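Local atomic coordinates of transcriptional regulator, LuxR family (Burkholderia thailandensis, PDB entry 3MQQ), a protein that probably binds DNA to regulate transcription, as a LuxR-family regulator of which this chain is the PAS domain. Residues S19-I24 and S46-Y51. Residues are numbered along the deposited sequence; the frame is centred on the assembly and turned at random.
Sequences SRDRVI and SFEVLY. With NA (sodium ion), chain K; EOH (ethanol), chain H.
The first hairpin of this PAS domain meets the loop before helix 54-71 beside a small pocket holding ethanol, probably a crystallisation additive. A type I' turn, Arg20 to Val23, joins two antiparallel strands, with Asp21 and Arg22 in left-handed conformation (phi 47° and 66°). At the turn's exit, Phe47 N donates to Arg22 O (2.8 Å), and a single bridge pairs Val23 with Ser46, CA to CA 4.2 Å. Ser46 OG then accepts from Glu48 N (3.0 Å), an ST turn opening the 3-10 turn 47-50. Phe47, chi1 m, packs its ring inward: CE1 lies 3.8 Å from Ile24 CG1 and CE2 3.8 Å from Ser19 CB, while Trp108 meets it edge-to-face. Arg22 runs past Phe47 (chi1 m, chi2 t, chi3 p), so NH1 donates to the ethanol O (2.8 Å), itself 2.5 Å from Tyr51 OH. The turn also binds sodium through Ser19 OG (2.8 Å) and Arg22 N (2.9 Å), with Leu103 and Ala104 carbonyls. PAS folds commonly bind small molecules in such a cavity between sheet and helices.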
ATOM      1  N   SER B  19       3.687  -6.572  11.900  1.00 21.17           N
ATOM      2  CA  SER B  19       2.916  -7.086  13.051  1.00 20.79           C
ATOM      3  C   SER B  19       3.498  -8.402  13.555  1.00 23.06           C
ATOM      4  O   SER B  19       4.365  -9.044  12.914  1.00 24.20           O
ATOM      5  CB  SER B  19       1.455  -7.294  12.658  1.00 21.36           C
ATOM      6  OG  SER B  19       1.349  -8.443  11.798  1.00 23.32           O
ATOM      7  N   ARG B  20       3.030  -8.778  14.742  1.00 22.62           N
ATOM      8  CA  ARG B  20       3.276 -10.120  15.290  1.00 25.83           C
ATOM      9  C   ARG B  20       2.167 -10.377  16.294  1.00 26.45           C
ATOM     10  O   ARG B  20       1.945  -9.562  17.193  1.00 26.45           O
ATOM     11  CB  ARG B  20       4.668 -10.220  15.923  1.00 27.79           C
ATOM     12  CG  ARG B  20       5.006 -11.592  16.419  1.00 36.01           C
ATOM     13  CD  ARG B  20       6.522 -11.812  16.402  1.00 43.38           C
ATOM     14  NE  ARG B  20       7.287 -11.048  17.395  1.00 49.97           N
ATOM     15  CZ  ARG B  20       6.846 -10.615  18.581  1.00 52.86           C
ATOM     16  NH1 ARG B  20       7.674  -9.957  19.380  1.00 56.32           N
ATOM     17  NH2 ARG B  20       5.594 -10.809  18.974  1.00 52.96           N
ATOM     18  N   ASP B  21       1.454 -11.487  16.105  1.00 28.09           N
ATOM     19  CA  ASP B  21       0.308 -11.859  16.952  1.00 29.62           C
ATOM     20  C   ASP B  21      -0.695 -10.715  17.199  1.00 27.52           C
ATOM     21  O   ASP B  21      -1.174 -10.501  18.324  1.00 29.23           O
ATOM     22  CB  ASP B  21       0.824 -12.458  18.256  1.00 33.09           C
ATOM     23  CG  ASP B  21       1.765 -13.619  18.017  1.00 38.76           C
ATOM     24  OD1 ASP B  21       1.604 -14.329  16.995  1.00 39.65           O
ATOM     25  OD2 ASP B  21       2.662 -13.823  18.849  1.00 43.57           O
ATOM     26  N   ARG B  22      -0.998 -10.004  16.118  1.00 25.63           N
ATOM     27  CA  ARG B  22      -1.972  -8.915  16.096  1.00 24.16           C
ATOM     28  C   ARG B  22      -1.534  -7.713  16.931  1.00 24.16           C
ATOM     29  O   ARG B  22      -2.377  -6.923  17.362  1.00 24.61           O
ATOM     30  CB  ARG B  22      -3.410  -9.367  16.453  1.00 25.97           C
ATOM     31  CG  ARG B  22      -3.864 -10.665  15.763  1.00 26.67           C
ATOM     32  CD  ARG B  22      -5.336 -10.917  16.025  1.00 30.48           C
ATOM     33  NE  ARG B  22      -6.170 -10.053  15.190  1.00 31.39           N
ATOM     34  CZ  ARG B  22      -7.496  -9.979  15.275  1.00 31.99           C
ATOM     35  NH1 ARG B  22      -8.181  -9.163  14.471  1.00 34.98           N
ATOM     36  NH2 ARG B  22      -8.130 -10.714  16.163  1.00 34.89           N
ATOM     37  N   VAL B  23      -0.223  -7.616  17.180  1.00 21.54           N
ATOM     38  CA  VAL B  23       0.374  -6.458  17.815  1.00 21.15           C
ATOM     39  C   VAL B  23       1.228  -5.703  16.782  1.00 21.05           C
ATOM     40  O   VAL B  23       1.924  -6.315  15.964  1.00 22.57           O
ATOM     41  CB  VAL B  23       1.237  -6.864  19.009  1.00 21.44           C
ATOM     42  CG1 VAL B  23       1.940  -5.621  19.636  1.00 23.08           C
ATOM     43  CG2 VAL B  23       0.344  -7.556  20.053  1.00 22.88           C
ATOM     44  N   ILE B  24       1.170  -4.374  16.828  1.00 19.69           N
ATOM     45  CA  ILE B  24       1.972  -3.541  15.935  1.00 20.41           C
ATOM     46  C   ILE B  24       3.415  -3.493  16.460  1.00 21.33           C
ATOM     47  O   ILE B  24       3.655  -2.927  17.519  1.00 23.06           O
ATOM     48  CB  ILE B  24       1.443  -2.116  15.912  1.00 20.41           C
ATOM     49  CG1 ILE B  24       0.004  -2.064  15.345  1.00 19.60           C
ATOM     50  CG2 ILE B  24       2.415  -1.190  15.173  1.00 20.38           C
ATOM     51  CD1 ILE B  24      -0.621  -0.641  15.462  1.00 24.67           C
ATOM     52  N   SER B  46      -1.807  -3.587  20.639  1.00 21.79           N
ATOM     53  CA  SER B  46      -2.703  -4.547  19.947  1.00 23.25           C
ATOM     54  C   SER B  46      -3.527  -3.828  18.869  1.00 22.66           C
ATOM     55  O   SER B  46      -3.991  -2.714  19.093  1.00 23.31           O
ATOM     56  CB  SER B  46      -3.672  -5.223  20.917  1.00 24.02           C
ATOM     57  OG  SER B  46      -4.559  -6.068  20.184  1.00 25.46           O
ATOM     58  N   PHE B  47      -3.689  -4.443  17.698  1.00 22.12           N
ATOM     59  CA  PHE B  47      -4.642  -3.945  16.699  1.00 23.37           C
ATOM     60  C   PHE B  47      -6.027  -3.713  17.293  1.00 22.84           C
ATOM     61  O   PHE B  47      -6.786  -2.911  16.774  1.00 25.13           O
ATOM     62  CB  PHE B  47      -4.776  -4.947  15.576  1.00 23.56           C
ATOM     63  CG  PHE B  47      -3.701  -4.877  14.533  1.00 27.17           C
ATOM     64  CD1 PHE B  47      -3.340  -3.664  13.923  1.00 31.69           C
ATOM     65  CD2 PHE B  47      -3.121  -6.040  14.084  1.00 30.23           C
ATOM     66  CE1 PHE B  47      -2.371  -3.643  12.904  1.00 31.77           C
ATOM     67  CE2 PHE B  47      -2.155  -6.030  13.058  1.00 33.36           C
ATOM     68  CZ  PHE B  47      -1.783  -4.835  12.477  1.00 33.14           C
ATOM     69  N   GLU B  48      -6.369  -4.409  18.381  1.00 22.87           N
ATOM     70  CA  GLU B  48      -7.730  -4.297  18.977  1.00 24.82           C
ATOM     71  C   GLU B  48      -8.189  -2.846  19.194  1.00 25.31           C
ATOM     72  O   GLU B  48      -9.383  -2.515  19.055  1.00 26.03           O
ATOM     73  CB  GLU B  48      -7.751  -5.060  20.321  1.00 25.13           C
ATOM     74  CG  GLU B  48      -9.087  -5.116  21.112  1.00 30.49           C
ATOM     75  CD  GLU B  48      -8.956  -5.904  22.435  1.00 38.24           C
ATOM     76  OE1 GLU B  48      -9.995  -6.187  23.071  1.00 43.36           O
ATOM     77  OE2 GLU B  48      -7.813  -6.242  22.853  1.00 40.78           O
ATOM     78  N   VAL B  49      -7.238  -1.980  19.532  1.00 27.07           N
ATOM     79  CA  VAL B  49      -7.564  -0.577  19.847  1.00 28.45           C
ATOM     80  C   VAL B  49      -7.995   0.241  18.614  1.00 27.64           C
ATOM     81  O   VAL B  49      -8.567   1.313  18.749  1.00 28.24           O
ATOM     82  CB  VAL B  49      -6.427   0.131  20.668  1.00 33.52           C
ATOM     83  CG1 VAL B  49      -6.197  -0.592  21.966  1.00 35.33           C
ATOM     84  CG2 VAL B  49      -5.113   0.269  19.887  1.00 34.99           C
ATOM     85  N   LEU B  50      -7.691  -0.282  17.434  1.00 25.51           N
ATOM     86  CA  LEU B  50      -7.946   0.406  16.183  1.00 25.60           C
ATOM     87  C   LEU B  50      -9.334   0.031  15.691  1.00 22.87           C
ATOM     88  O   LEU B  50      -9.842   0.642  14.785  1.00 23.15           O
ATOM     89  CB  LEU B  50      -6.904   0.048  15.122  1.00 26.91           C
ATOM     90  CG  LEU B  50      -5.415   0.228  15.431  1.00 31.17           C
ATOM     91  CD1 LEU B  50      -4.590  -0.360  14.282  1.00 33.48           C
ATOM     92  CD2 LEU B  50      -5.042   1.679  15.699  1.00 31.25           C
ATOM     93  N   TYR B  51      -9.929  -1.007  16.282  1.00 21.78           N
ATOM     94  CA  TYR B  51     -11.274  -1.446  15.907  1.00 21.73           C
ATOM     95  C   TYR B  51     -12.350  -0.690  16.687  1.00 22.47           C
ATOM     96  O   TYR B  51     -12.084  -0.171  17.781  1.00 23.60           O
ATOM     97  CB  TYR B  51     -11.422  -2.967  16.128  1.00 21.93           C
ATOM     98  CG  TYR B  51     -10.722  -3.815  15.089  1.00 22.98           C
ATOM     99  CD1 TYR B  51     -11.381  -4.193  13.907  1.00 24.91           C
ATOM    100  CD2 TYR B  51      -9.382  -4.209  15.256  1.00 23.49           C
ATOM    101  CE1 TYR B  51     -10.749  -4.976  12.917  1.00 25.89           C
ATOM    102  CE2 TYR B  51      -8.743  -4.992  14.272  1.00 25.17           C
ATOM    103  CZ  TYR B  51      -9.423  -5.355  13.108  1.00 25.92           C
ATOM    104  OH  TYR B  51      -8.791  -6.110  12.152  1.00 29.28           O
TER
HETATM  105 NA    NA K   1      -0.121 -10.186  13.332  1.00 32.45          NA
HETATM  106  C1  EOH H 122      -5.541  -7.689  12.353  1.00 28.04           C
HETATM  107  C2  EOH H 122      -4.963  -8.892  13.043  1.00 25.07           C
HETATM  108  O   EOH H 122      -6.771  -7.343  12.914  1.00 27.91           O
HETATM  109  O   HOH W   1      -3.379  -8.299  19.981  1.00 34.37           O
HETATM  110  O   HOH W   2      -2.577  -9.566  12.400  1.00 36.14           O